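Local coordinates for protein lipase (Rhizopus chinensis, PDB 6A0W) that probably hydrolyses triacylglycerols as a fungal class 3 lipase of the alpha/beta-hydrolase clan, with an N-terminal polypeptide segment that regulates substrate binding affinity, at residues Glu3-Met8 / Ser115-Met120; Gly170-Gly175 / Ala282-Tyr287; His228-Val233 / Asn273-Phe278; Ser250-Lys253 / Asp258-Ile261. One frame throughout, in Å; residues are numbered along the deposited sequence.

Contact 1: residues Glu3-Met8 / Ser115-Met120; sequences ETVGGM and SAITDM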
loop_
_atom_site.group_PDB
_atom_site.type_symbol
_atom_site.label_atom_id
_atom_site.label_comp_id
_atom_site.label_asym_id
_atom_site.label_seq_id
_atom_site.Cartn_x
_atom_site.Cartn_y
_atom_site.Cartn_z
ATOM N N GLU A 3 -18.356 -14.002 10.324
ATOM C CA GLU A 3 -17.496 -14.906 9.578
ATOM C C GLU A 3 -16.048 -14.570 9.950
ATOM O O GLU A 3 -15.778 -13.459 10.416
ATOM C CB GLU A 3 -17.720 -14.605 8.095
ATOM C CG GLU A 3 -17.830 -15.807 7.184
ATOM C CD GLU A 3 -17.917 -15.374 5.734
ATOM O OE1 GLU A 3 -17.357 -16.094 4.880
ATOM O OE2 GLU A 3 -18.469 -14.274 5.475
ATOM N N THR A 4 -15.120 -15.477 9.658
ATOM C CA THR A 4 -13.696 -15.221 9.839
ATOM C C THR A 4 -12.870 -15.643 8.643
ATOM O O THR A 4 -13.264 -16.510 7.897
ATOM C CB THR A 4 -13.105 -15.923 11.091
ATOM O OG1 THR A 4 -12.888 -17.319 10.831
ATOM C CG2 THR A 4 -13.997 -15.719 12.310
ATOM N N VAL A 5 -11.716 -15.014 8.474
ATOM C CA VAL A 5 -10.708 -15.461 7.538
ATOM C C VAL A 5 -9.376 -15.609 8.252
ATOM O O VAL A 5 -8.827 -14.625 8.755
ATOM C CB VAL A 5 -10.490 -14.419 6.418
ATOM C CG1 VAL A 5 -9.342 -14.852 5.519
ATOM C CG2 VAL A 5 -11.758 -14.241 5.616
ATOM N N GLY A 6 -8.808 -16.807 8.249
ATOM C CA GLY A 6 -7.524 -17.002 8.912
ATOM C C GLY A 6 -7.636 -16.717 10.404
ATOM O O GLY A 6 -6.753 -16.080 10.980
ATOM N N GLY A 7 -8.782 -17.087 10.981
ATOM C CA GLY A 7 -9.060 -16.948 12.413
ATOM C C GLY A 7 -9.425 -15.544 12.873
ATOM O O GLY A 7 -9.641 -15.332 14.056
ATOM N N MET A 8 -9.527 -14.599 11.941
ATOM C CA MET A 8 -9.750 -13.199 12.265
ATOM C C MET A 8 -11.149 -12.791 11.854
ATOM O O MET A 8 -11.596 -13.081 10.742
ATOM C CB MET A 8 -8.774 -12.330 11.488
ATOM C CG MET A 8 -7.490 -13.016 11.085
ATOM S SD MET A 8 -6.133 -11.976 11.590
ATOM C CE MET A 8 -4.880 -13.148 12.123
ATOM N N SER A 115 -15.451 -9.598 -0.337
ATOM C CA SER A 115 -15.228 -10.831 -1.108
ATOM C C SER A 115 -13.748 -11.043 -1.420
ATOM O O SER A 115 -13.273 -12.166 -1.470
ATOM C CB SER A 115 -16.055 -10.823 -2.420
ATOM O OG SER A 115 -15.626 -9.816 -3.330
ATOM N N ALA A 116 -13.020 -10.007 -1.796
ATOM C CA ALA A 116 -11.602 -10.190 -2.130
ATOM C C ALA A 116 -10.826 -10.855 -0.975
ATOM O O ALA A 116 -10.010 -11.733 -1.191
ATOM C CB ALA A 116 -10.967 -8.864 -2.465
ATOM N N ILE A 117 -11.163 -10.500 0.253
ATOM C CA ILE A 117 -10.497 -11.087 1.410
ATOM C C ILE A 117 -11.012 -12.480 1.695
ATOM O O ILE A 117 -10.223 -13.401 1.967
ATOM C CB ILE A 117 -10.714 -10.214 2.674
ATOM C CG1 ILE A 117 -10.123 -8.825 2.474
ATOM C CG2 ILE A 117 -10.072 -10.869 3.880
ATOM C CD1 ILE A 117 -8.747 -8.798 1.838
ATOM N N THR A 118 -12.341 -12.637 1.697
ATOM C CA THR A 118 -12.934 -13.954 1.968
ATOM C C THR A 118 -12.553 -14.983 0.894
ATOM O O THR A 118 -12.269 -16.097 1.224
ATOM C CB THR A 118 -14.465 -13.927 2.131
ATOM O OG1 THR A 118 -15.051 -13.645 0.869
ATOM C CG2 THR A 118 -14.901 -12.893 3.114
ATOM N N ASP A 119 -12.395 -14.592 -0.366
ATOM C CA ASP A 119 -12.087 -15.571 -1.422
ATOM C C ASP A 119 -10.608 -15.760 -1.651
ATOM O O ASP A 119 -10.216 -16.438 -2.600
ATOM C CB ASP A 119 -12.724 -15.135 -2.749
ATOM C CG ASP A 119 -14.253 -15.167 -2.698
ATOM O OD1 ASP A 119 -14.777 -15.667 -1.675
ATOM O OD2 ASP A 119 -14.910 -14.581 -3.593
ATOM N N MET A 120 -9.775 -15.003 -0.933
ATOM C CA MET A 120 -8.371 -14.862 -1.334
ATOM C C MET A 120 -7.783 -16.271 -1.273
ATOM O O MET A 120 -8.047 -16.965 -0.314
ATOM C CB MET A 120 -7.617 -13.950 -0.343
ATOM C CG MET A 120 -6.162 -13.715 -0.708
ATOM S SD MET A 120 -5.374 -12.558 0.437
ATOM C CE MET A 120 -6.133 -11.035 -0.112
#
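Ile117 O, which accepts a weak backbone bond from Met120 N at the end of helix 113-118, lies under both methyls of Val5, with CG1 at 3.9 Å and CG2 at 4.0 Å from the oxygen. No hydrogen bond joins the two segments, so the touch is one of van der Waals packing. The CG2 methyl of Val5 does most of it, reaching Thr118 CA at 3.8 Å and, methyl to methyl, Ile117 CG2 at 4.2 Å. With Val5 CG1 anti to the backbone N (chi1 175°), CG2 falls beside that N, and both branches face the helix. Glu3 contributes a looser edge, its OE1 lying 4.4 Å from Thr118 CG2, while OE2 makes a long, weak ion pair with Arg114.

A type I' turn runs through Gly6 and Gly7, both with positive phi. Met8 N to Val5 O at 3.3 Å closes it, and Val5 N to Met8 O at 3.0 Å is the partner bond. Helix 113-118 probably corresponds to the lid helix of related fungal lipases. Parting 3-8 from 115-120 would cost apolar packing and at most the weak Glu3-Arg114 pair, consistent with a regulatory segment.

Contact 2: residues Gly170-Gly175 / Ala282-Tyr287; sequences GHSLGG and ADHLTY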
loop_
_atom_site.group_PDB
_atom_site.type_symbol
_atom_site.label_atom_id
_atom_site.label_comp_id
_atom_site.label_asym_id
_atom_site.label_seq_id
_atom_site.Cartn_x
_atom_site.Cartn_y
_atom_site.Cartn_z
ATOM N N GLY A 170 -0.338 2.848 -2.746
ATOM C CA GLY A 170 -1.592 2.150 -2.926
ATOM C C GLY A 170 -2.244 1.761 -1.619
ATOM O O GLY A 170 -1.546 1.574 -0.611
ATOM N N HIS A 171 -3.565 1.592 -1.688
ATOM C CA HIS A 171 -4.404 1.039 -0.614
ATOM C C HIS A 171 -4.658 -0.415 -0.920
ATOM O O HIS A 171 -4.767 -0.796 -2.093
ATOM C CB HIS A 171 -5.716 1.847 -0.539
ATOM C CG HIS A 171 -6.751 1.269 0.373
ATOM N ND1 HIS A 171 -7.954 0.788 -0.093
ATOM C CD2 HIS A 171 -6.814 1.193 1.726
ATOM C CE1 HIS A 171 -8.692 0.401 0.935
ATOM N NE2 HIS A 171 -7.988 0.559 2.043
ATOM N N SER A 172 -4.728 -1.251 0.108
ATOM C CA SER A 172 -5.315 -2.568 -0.071
ATOM C C SER A 172 -4.507 -3.358 -1.117
ATOM O O SER A 172 -3.276 -3.314 -1.093
ATOM C CB SER A 172 -6.788 -2.445 -0.486
ATOM O OG SER A 172 -7.492 -3.689 -0.398
ATOM N N LEU A 173 -5.165 -4.124 -1.986
ATOM C CA LEU A 173 -4.431 -4.904 -3.012
ATOM C C LEU A 173 -3.588 -3.976 -3.858
ATOM O O LEU A 173 -2.566 -4.368 -4.403
ATOM C CB LEU A 173 -5.378 -5.757 -3.869
ATOM C CG LEU A 173 -5.648 -7.151 -3.342
ATOM C CD1 LEU A 173 -6.257 -7.145 -1.939
ATOM C CD2 LEU A 173 -6.528 -7.901 -4.342
ATOM N N GLY A 174 -3.964 -2.713 -3.913
ATOM C CA GLY A 174 -3.148 -1.732 -4.610
ATOM C C GLY A 174 -1.796 -1.514 -3.953
ATOM O O GLY A 174 -0.818 -1.106 -4.611
ATOM N N GLY A 175 -1.767 -1.732 -2.641
ATOM C CA GLY A 175 -0.519 -1.623 -1.882
ATOM C C GLY A 175 0.424 -2.757 -2.260
ATOM O O GLY A 175 1.609 -2.525 -2.405
ATOM N N ALA A 282 -14.341 -3.219 8.138
ATOM C CA ALA A 282 -14.808 -1.822 8.174
ATOM C C ALA A 282 -13.602 -0.901 8.398
ATOM O O ALA A 282 -13.551 0.198 7.867
ATOM C CB ALA A 282 -15.832 -1.609 9.308
ATOM N N ASP A 283 -12.664 -1.309 9.255
ATOM C CA ASP A 283 -11.502 -0.461 9.523
ATOM C C ASP A 283 -10.578 -0.277 8.302
ATOM O O ASP A 283 -9.737 0.618 8.329
ATOM C CB ASP A 283 -10.723 -0.964 10.757
ATOM C CG ASP A 283 -11.294 -0.405 12.076
ATOM O OD1 ASP A 283 -12.122 0.514 12.020
ATOM O OD2 ASP A 283 -10.807 -0.756 13.150
ATOM N N HIS A 284 -10.743 -1.095 7.247
ATOM C CA HIS A 284 -9.932 -0.982 6.011
ATOM C C HIS A 284 -10.274 0.259 5.211
ATOM O O HIS A 284 -9.472 0.713 4.365
ATOM C CB HIS A 284 -10.164 -2.228 5.161
ATOM C CG HIS A 284 -9.284 -2.357 3.954
ATOM N ND1 HIS A 284 -7.910 -2.425 4.035
ATOM C CD2 HIS A 284 -9.593 -2.681 2.667
ATOM C CE1 HIS A 284 -7.416 -2.795 2.862
ATOM N NE2 HIS A 284 -8.415 -2.939 2.006
ATOM N N LEU A 285 -11.446 0.844 5.506
ATOM C CA LEU A 285 -12.096 1.792 4.597
ATOM C C LEU A 285 -11.837 3.255 4.847
ATOM O O LEU A 285 -12.218 4.094 4.020
ATOM C CB LEU A 285 -13.607 1.531 4.524
ATOM C CG LEU A 285 -14.038 0.091 4.197
ATOM C CD1 LEU A 285 -15.562 0.014 4.047
ATOM C CD2 LEU A 285 -13.352 -0.456 2.937
ATOM N N THR A 286 -11.148 3.563 5.948
ATOM C CA THR A 286 -10.848 4.944 6.316
ATOM C C THR A 286 -9.445 5.024 6.914
ATOM O O THR A 286 -9.085 4.217 7.769
ATOM C CB THR A 286 -11.871 5.462 7.370
ATOM O OG1 THR A 286 -13.190 5.083 6.962
ATOM C CG2 THR A 286 -11.819 6.995 7.458
ATOM N N TYR A 287 -8.626 5.901 6.353
ATOM C CA TYR A 287 -7.269 6.135 6.819
ATOM C C TYR A 287 -7.121 7.645 6.939
ATOM O O TYR A 287 -7.253 8.373 5.945
ATOM C CB TYR A 287 -6.222 5.561 5.819
ATOM C CG TYR A 287 -5.914 4.093 6.104
ATOM C CD1 TYR A 287 -6.797 3.094 5.735
ATOM C CD2 TYR A 287 -4.723 3.704 6.696
ATOM C CE1 TYR A 287 -6.533 1.763 6.016
ATOM C CE2 TYR A 287 -4.447 2.362 6.999
ATOM C CZ TYR A 287 -5.337 1.396 6.643
ATOM O OH TYR A 287 -5.147 0.093 7.050
#
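Two hydrogen bonds connect His171 and Ser172 to His284. Ser172 OG meets His284 NE2 at 2.7 Å, lying in the plane of the imidazole at its edge; either atom could be the donor. His171 NE2 gives its hydrogen to His284 O over 2.8 Å, a bent bond (141° at the hydrogen) whose donor is tilted out of the carbonyl plane.

The rings also meet directly. His171 NE2 sits 3.4 Å above the centre of the His284 ring, the two imidazoles meeting obliquely at 34°. At the edge of the His171 ring, CD2 lies 4.3 Å from Tyr287 CE1. Both histidines have CG anti to the backbone N, which brings the end of each ring close to the other segment. Tyr287 OH bonds to Asp231 OD2.

Backbone geometry agrees with a nucleophile elbow: Ser172 has positive phi between strand 165-171 and helix 173-188, within a Gly-His-Ser-Leu-Gly sequence. The bonds from Ser172 OG to His284 NE2 and from His284 ND1 to Asp231 OD2 are consistent with a Ser-His-Asp triad, as in related lipases. Hydrogen bonds at both ring nitrogens fix the rotation of the His284 ring, with His171 packed over one face.

Contact 3: residues His228-Val233 / Asn273-Phe278; sequences HKRDIV and NSIVPF. With SO4 (sulfate ion), chain C.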
loop_
_atom_site.group_PDB
_atom_site.type_symbol
_atom_site.label_atom_id
_atom_site.label_comp_id
_atom_site.label_asym_id
_atom_site.label_seq_id
_atom_site.Cartn_x
_atom_site.Cartn_y
_atom_site.Cartn_z
ATOM N N HIS A 228 -4.613 1.010 9.849
ATOM C CA HIS A 228 -5.698 1.719 10.546
ATOM C C HIS A 228 -6.405 0.823 11.529
ATOM O O HIS A 228 -7.142 -0.136 11.177
ATOM C CB HIS A 228 -6.713 2.306 9.584
ATOM C CG HIS A 228 -7.849 3.018 10.268
ATOM N ND1 HIS A 228 -9.151 2.565 10.212
ATOM C CD2 HIS A 228 -7.885 4.185 10.968
ATOM C CE1 HIS A 228 -9.944 3.445 10.805
ATOM N NE2 HIS A 228 -9.198 4.410 11.313
ATOM N N LYS A 229 -6.121 1.128 12.792
ATOM C CA LYS A 229 -6.707 0.426 13.917
ATOM C C LYS A 229 -6.774 -1.079 13.715
ATOM O O LYS A 229 -5.730 -1.741 13.731
ATOM C CB LYS A 229 -8.079 1.028 14.213
ATOM C CG LYS A 229 -8.028 2.494 14.599
ATOM C CD LYS A 229 -9.391 3.080 14.924
ATOM C CE LYS A 229 -9.292 4.580 14.932
ATOM N NZ LYS A 229 -10.564 5.214 15.298
ATOM N N ARG A 230 -7.987 -1.629 13.580
ATOM C CA ARG A 230 -8.189 -3.076 13.561
ATOM C C ARG A 230 -8.357 -3.652 12.131
ATOM O O ARG A 230 -8.837 -4.773 11.969
ATOM C CB ARG A 230 -9.453 -3.454 14.361
ATOM C CG ARG A 230 -9.405 -3.137 15.843
ATOM C CD ARG A 230 -10.754 -3.388 16.513
ATOM N NE ARG A 230 -10.774 -2.968 17.916
ATOM C CZ ARG A 230 -10.239 -3.677 18.907
ATOM N NH1 ARG A 230 -9.593 -4.804 18.664
ATOM N NH2 ARG A 230 -10.325 -3.237 20.154
ATOM N N ASP A 231 -7.981 -2.887 11.116
ATOM C CA ASP A 231 -8.076 -3.324 9.700
ATOM C C ASP A 231 -7.562 -4.731 9.532
ATOM O O ASP A 231 -6.414 -5.038 9.882
ATOM C CB ASP A 231 -7.295 -2.317 8.830
ATOM C CG ASP A 231 -7.278 -2.671 7.359
ATOM O OD1 ASP A 231 -7.948 -3.655 6.996
ATOM O OD2 ASP A 231 -6.660 -1.896 6.572
ATOM N N ILE A 232 -8.432 -5.625 9.060
ATOM C CA ILE A 232 -8.038 -7.025 8.842
ATOM C C ILE A 232 -6.955 -7.227 7.784
ATOM O O ILE A 232 -6.185 -8.190 7.832
ATOM C CB ILE A 232 -9.245 -7.892 8.490
ATOM C CG1 ILE A 232 -8.896 -9.362 8.574
ATOM C CG2 ILE A 232 -9.860 -7.525 7.147
ATOM C CD1 ILE A 232 -10.127 -10.224 8.535
ATOM N N VAL A 233 -6.909 -6.352 6.799
ATOM C CA VAL A 233 -6.212 -6.729 5.573
ATOM C C VAL A 233 -4.684 -6.930 5.767
ATOM O O VAL A 233 -4.058 -7.791 5.099
ATOM C CB VAL A 233 -6.530 -5.766 4.387
ATOM C CG1 VAL A 233 -5.771 -6.223 3.143
ATOM C CG2 VAL A 233 -8.015 -5.808 4.046
ATOM N N ASN A 273 -0.498 -6.037 15.049
ATOM C CA ASN A 273 -0.604 -7.464 15.354
ATOM C C ASN A 273 -1.049 -7.706 16.792
ATOM O O ASN A 273 -1.536 -8.791 17.101
ATOM C CB ASN A 273 0.712 -8.203 15.106
ATOM C CG ASN A 273 1.031 -8.305 13.631
ATOM O OD1 ASN A 273 0.123 -8.325 12.804
ATOM N ND2 ASN A 273 2.310 -8.380 13.296
ATOM N N SER A 274 -0.938 -6.682 17.630
ATOM C CA SER A 274 -1.407 -6.748 19.032
ATOM C C SER A 274 -2.926 -6.779 19.170
ATOM O O SER A 274 -3.378 -7.139 20.232
ATOM C CB SER A 274 -0.845 -5.575 19.872
ATOM O OG SER A 274 -1.442 -4.340 19.555
ATOM N N ILE A 275 -3.710 -6.406 18.149
ATOM C CA ILE A 275 -5.174 -6.519 18.238
ATOM C C ILE A 275 -5.794 -7.794 17.599
ATOM O O ILE A 275 -6.998 -8.032 17.692
ATOM C CB ILE A 275 -5.917 -5.245 17.761
ATOM C CG1 ILE A 275 -5.601 -4.860 16.301
ATOM C CG2 ILE A 275 -5.598 -4.070 18.672
ATOM C CD1 ILE A 275 -6.286 -5.728 15.277
ATOM N N VAL A 276 -4.969 -8.656 17.034
ATOM C CA VAL A 276 -5.419 -9.886 16.408
ATOM C C VAL A 276 -5.951 -10.808 17.506
ATOM O O VAL A 276 -5.329 -10.871 18.531
ATOM C CB VAL A 276 -4.222 -10.517 15.685
ATOM C CG1 VAL A 276 -4.409 -11.993 15.389
ATOM C CG2 VAL A 276 -3.929 -9.765 14.391
ATOM N N PRO A 277 -7.128 -11.421 17.371
ATOM C CA PRO A 277 -7.842 -11.624 16.088
ATOM C C PRO A 277 -9.103 -10.783 15.971
ATOM O O PRO A 277 -9.991 -11.040 15.150
ATOM C CB PRO A 277 -8.198 -13.115 16.130
ATOM C CG PRO A 277 -8.406 -13.383 17.603
ATOM C CD PRO A 277 -7.347 -12.543 18.308
ATOM N N PHE A 278 -9.148 -9.723 16.752
ATOM C CA PHE A 278 -10.296 -8.853 16.765
ATOM C C PHE A 278 -10.098 -7.772 15.722
ATOM O O PHE A 278 -9.827 -6.613 16.045
ATOM C CB PHE A 278 -10.498 -8.257 18.173
ATOM C CG PHE A 278 -10.682 -9.299 19.244
ATOM C CD1 PHE A 278 -11.879 -9.988 19.352
ATOM C CD2 PHE A 278 -9.656 -9.617 20.108
ATOM C CE1 PHE A 278 -12.066 -10.944 20.324
ATOM C CE2 PHE A 278 -9.829 -10.591 21.069
ATOM C CZ PHE A 278 -11.035 -11.250 21.181
HETATM S S SO4 C . -9.043 7.723 11.241
HETATM O O1 SO4 C . -9.901 7.710 10.060
HETATM O O2 SO4 C . -9.688 6.902 12.286
HETATM O O3 SO4 C . -8.874 9.107 11.718
HETATM O O4 SO4 C . -7.718 7.167 10.871
#
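The type II' beta turn from His228 to Asp231, which carries the probable acid of a Ser-His-Asp triad, packs through Arg230 on the loop of Ile275 and Phe278.

Arg230 NH1 donates to Phe278 O at 3.2 Å and 154°, in the carbonyl plane and on a lone pair. Its NH2 goes to Pro17 O, so two carbonyls hold the flat group. The Arg230 chain runs extended from CG to NE, side by side with Phe278, its guanidinium perpendicular to the phenyl ring. Ile275 meets Arg230 at two levels: its CD1 lies 3.7 Å from Arg230 CA, at the base, and its CB 3.8 Å from Arg230 NH1. Ile275 CG1 sits between its own backbone N and carbonyl carbon (chi1 59°), which points the ethyl branch at the turn.

Asp231 OD1 takes the N-H of Val233 at 2.9 Å in an Asx turn, met from above the carboxylate plane, while OD2 is bonded to His284 ND1 and Tyr287 OH. Beyond the turn lies a sulfate ion, probably from the crystallisation liquor, also bonded to the backbone N of Phe288 and Gly289; His228 NE2 donates to its O2 at 2.7 Å, in the plane of the imidazole.

Contact 4: residues Ser250-Lys253 / Asp258-Ile261; sequences SWIK and DVQI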
loop_
_atom_site.group_PDB
_atom_site.type_symbol
_atom_site.label_atom_id
_atom_site.label_comp_id
_atom_site.label_asym_id
_atom_site.label_seq_id
_atom_site.Cartn_x
_atom_site.Cartn_y
_atom_site.Cartn_z
ATOM N N SER A 250 3.372 1.945 10.500
ATOM C CA SER A 250 2.819 3.084 11.188
ATOM C C SER A 250 1.349 2.804 11.499
ATOM O O SER A 250 0.552 2.576 10.583
ATOM C CB SER A 250 2.978 4.349 10.346
ATOM O OG SER A 250 2.663 4.145 8.978
ATOM N N TRP A 251 1.030 2.625 12.783
ATOM C CA TRP A 251 -0.277 2.109 13.224
ATOM C C TRP A 251 -1.118 3.241 13.812
ATOM O O TRP A 251 -0.737 3.809 14.831
ATOM C CB TRP A 251 -0.083 1.029 14.267
ATOM C CG TRP A 251 -1.338 0.393 14.742
ATOM C CD1 TRP A 251 -2.482 0.216 14.044
ATOM C CD2 TRP A 251 -1.553 -0.205 16.021
ATOM N NE1 TRP A 251 -3.373 -0.532 14.776
ATOM C CE2 TRP A 251 -2.823 -0.796 15.999
ATOM C CE3 TRP A 251 -0.783 -0.318 17.169
ATOM C CZ2 TRP A 251 -3.365 -1.429 17.102
ATOM C CZ3 TRP A 251 -1.293 -1.018 18.243
ATOM C CH2 TRP A 251 -2.574 -1.567 18.202
ATOM N N ILE A 252 -2.203 3.596 13.126
ATOM C CA ILE A 252 -3.143 4.604 13.579
ATOM C C ILE A 252 -4.017 3.988 14.654
ATOM O O ILE A 252 -4.818 3.098 14.393
ATOM C CB ILE A 252 -4.091 5.057 12.478
ATOM C CG1 ILE A 252 -3.341 5.616 11.274
ATOM C CG2 ILE A 252 -5.020 6.117 13.006
ATOM C CD1 ILE A 252 -4.239 5.816 10.046
ATOM N N LYS A 253 -3.757 4.371 15.898
ATOM C CA LYS A 253 -4.534 3.868 17.021
ATOM C C LYS A 253 -5.730 4.779 17.260
ATOM O O LYS A 253 -6.854 4.316 17.414
ATOM C CB LYS A 253 -3.642 3.730 18.249
ATOM C CG LYS A 253 -2.569 2.667 18.086
ATOM C CD LYS A 253 -1.780 2.473 19.375
ATOM C CE LYS A 253 -2.572 1.802 20.488
ATOM N NZ LYS A 253 -1.838 1.776 21.792
ATOM N N ASP A 258 -2.449 9.913 17.937
ATOM C CA ASP A 258 -1.953 8.638 18.457
ATOM C C ASP A 258 -1.696 7.700 17.271
ATOM O O ASP A 258 -2.453 6.766 17.042
ATOM C CB ASP A 258 -2.884 8.017 19.502
ATOM C CG ASP A 258 -2.290 6.796 20.152
ATOM O OD1 ASP A 258 -1.093 6.571 19.928
ATOM O OD2 ASP A 258 -2.991 6.060 20.898
ATOM N N VAL A 259 -0.624 7.980 16.522
ATOM C CA VAL A 259 -0.103 7.085 15.479
ATOM C C VAL A 259 1.251 6.542 15.903
ATOM O O VAL A 259 2.161 7.314 16.158
ATOM C CB VAL A 259 0.069 7.845 14.159
ATOM C CG1 VAL A 259 0.489 6.877 13.047
ATOM C CG2 VAL A 259 -1.232 8.559 13.765
ATOM N N GLN A 260 1.369 5.236 16.079
ATOM C CA GLN A 260 2.598 4.653 16.620
ATOM C C GLN A 260 3.431 4.017 15.492
ATOM O O GLN A 260 2.906 3.239 14.685
ATOM C CB GLN A 260 2.270 3.581 17.659
ATOM C CG GLN A 260 1.641 4.146 18.931
ATOM C CD GLN A 260 2.500 5.247 19.575
ATOM O OE1 GLN A 260 3.702 5.072 19.758
ATOM N NE2 GLN A 260 1.906 6.400 19.845
ATOM N N ILE A 261 4.732 4.290 15.498
ATOM C CA ILE A 261 5.685 3.676 14.587
ATOM C C ILE A 261 6.481 2.557 15.239
ATOM O O ILE A 261 7.242 2.748 16.193
ATOM C CB ILE A 261 6.603 4.724 13.945
ATOM C CG1 ILE A 261 5.768 5.803 13.313
ATOM C CG2 ILE A 261 7.580 4.099 12.929
ATOM C CD1 ILE A 261 6.569 6.907 12.632
#
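Trp251 and Gln260 face each other as a hydrogen-bonded antiparallel pair, and each carries a flat group to the same side of the sheet. One face of the indole is covered near its rim by Lys253 CG, 3.6 Å above the plane, while NE1 at the ring edge donates to Lys229 O. The Gln260 amide is held at its edge: NE2 reaches Asp258 OD1 at 3.0 Å, nearly in the amide plane, and Thr35 OG1. A bend at chi2 (-55°) folds the amide back along its own strand.

Trp251 N meets Gln260 O at 2.7 Å in a straight bond, and Gln260 N returns to Trp251 O at 2.8 Å. Lys253 N adds a third rung to Asp258 O at 3.0 Å, almost on the line of the C=O bond. The other face carries Ser250, Ile252, Val259 and Ile261, with Ile252 CG1 4.4 Å from Val259 CG2.

Lys253 crosses Gln260, its CD 3.8 Å from Gln260 CG, and its NZ goes to Pro20 O and Thr22 OG1. Since NZ stays 4.5 Å from Asp258 OD2, any attraction is long-range; three backbone bonds and side-chain packing hold this hairpin just inside edge strand 33-35.

How the contacts relate
From the N terminus, contact 1 closes first, bringing 3-8 back onto helix 113-118 over a long excursion that includes four strands of the central sheet. Contact 2 opens only later, at the end of strand 165-171, and closes near the C terminus at 282-287. Contact 3 is nested inside that loop, and contact 4 inside contact 3, so none cross. Contacts 2 and 3 meet at Asp231 and His228, joining the probable acid to the rest of the triad. Contacts 3 and 4 share the bond between Lys229 and Trp251, tying the acid loop to the hairpin. Met8 and Ile117 bring contact 1 against contact 3; contacts 1 and 4, centres about 24 Å apart, do not touch.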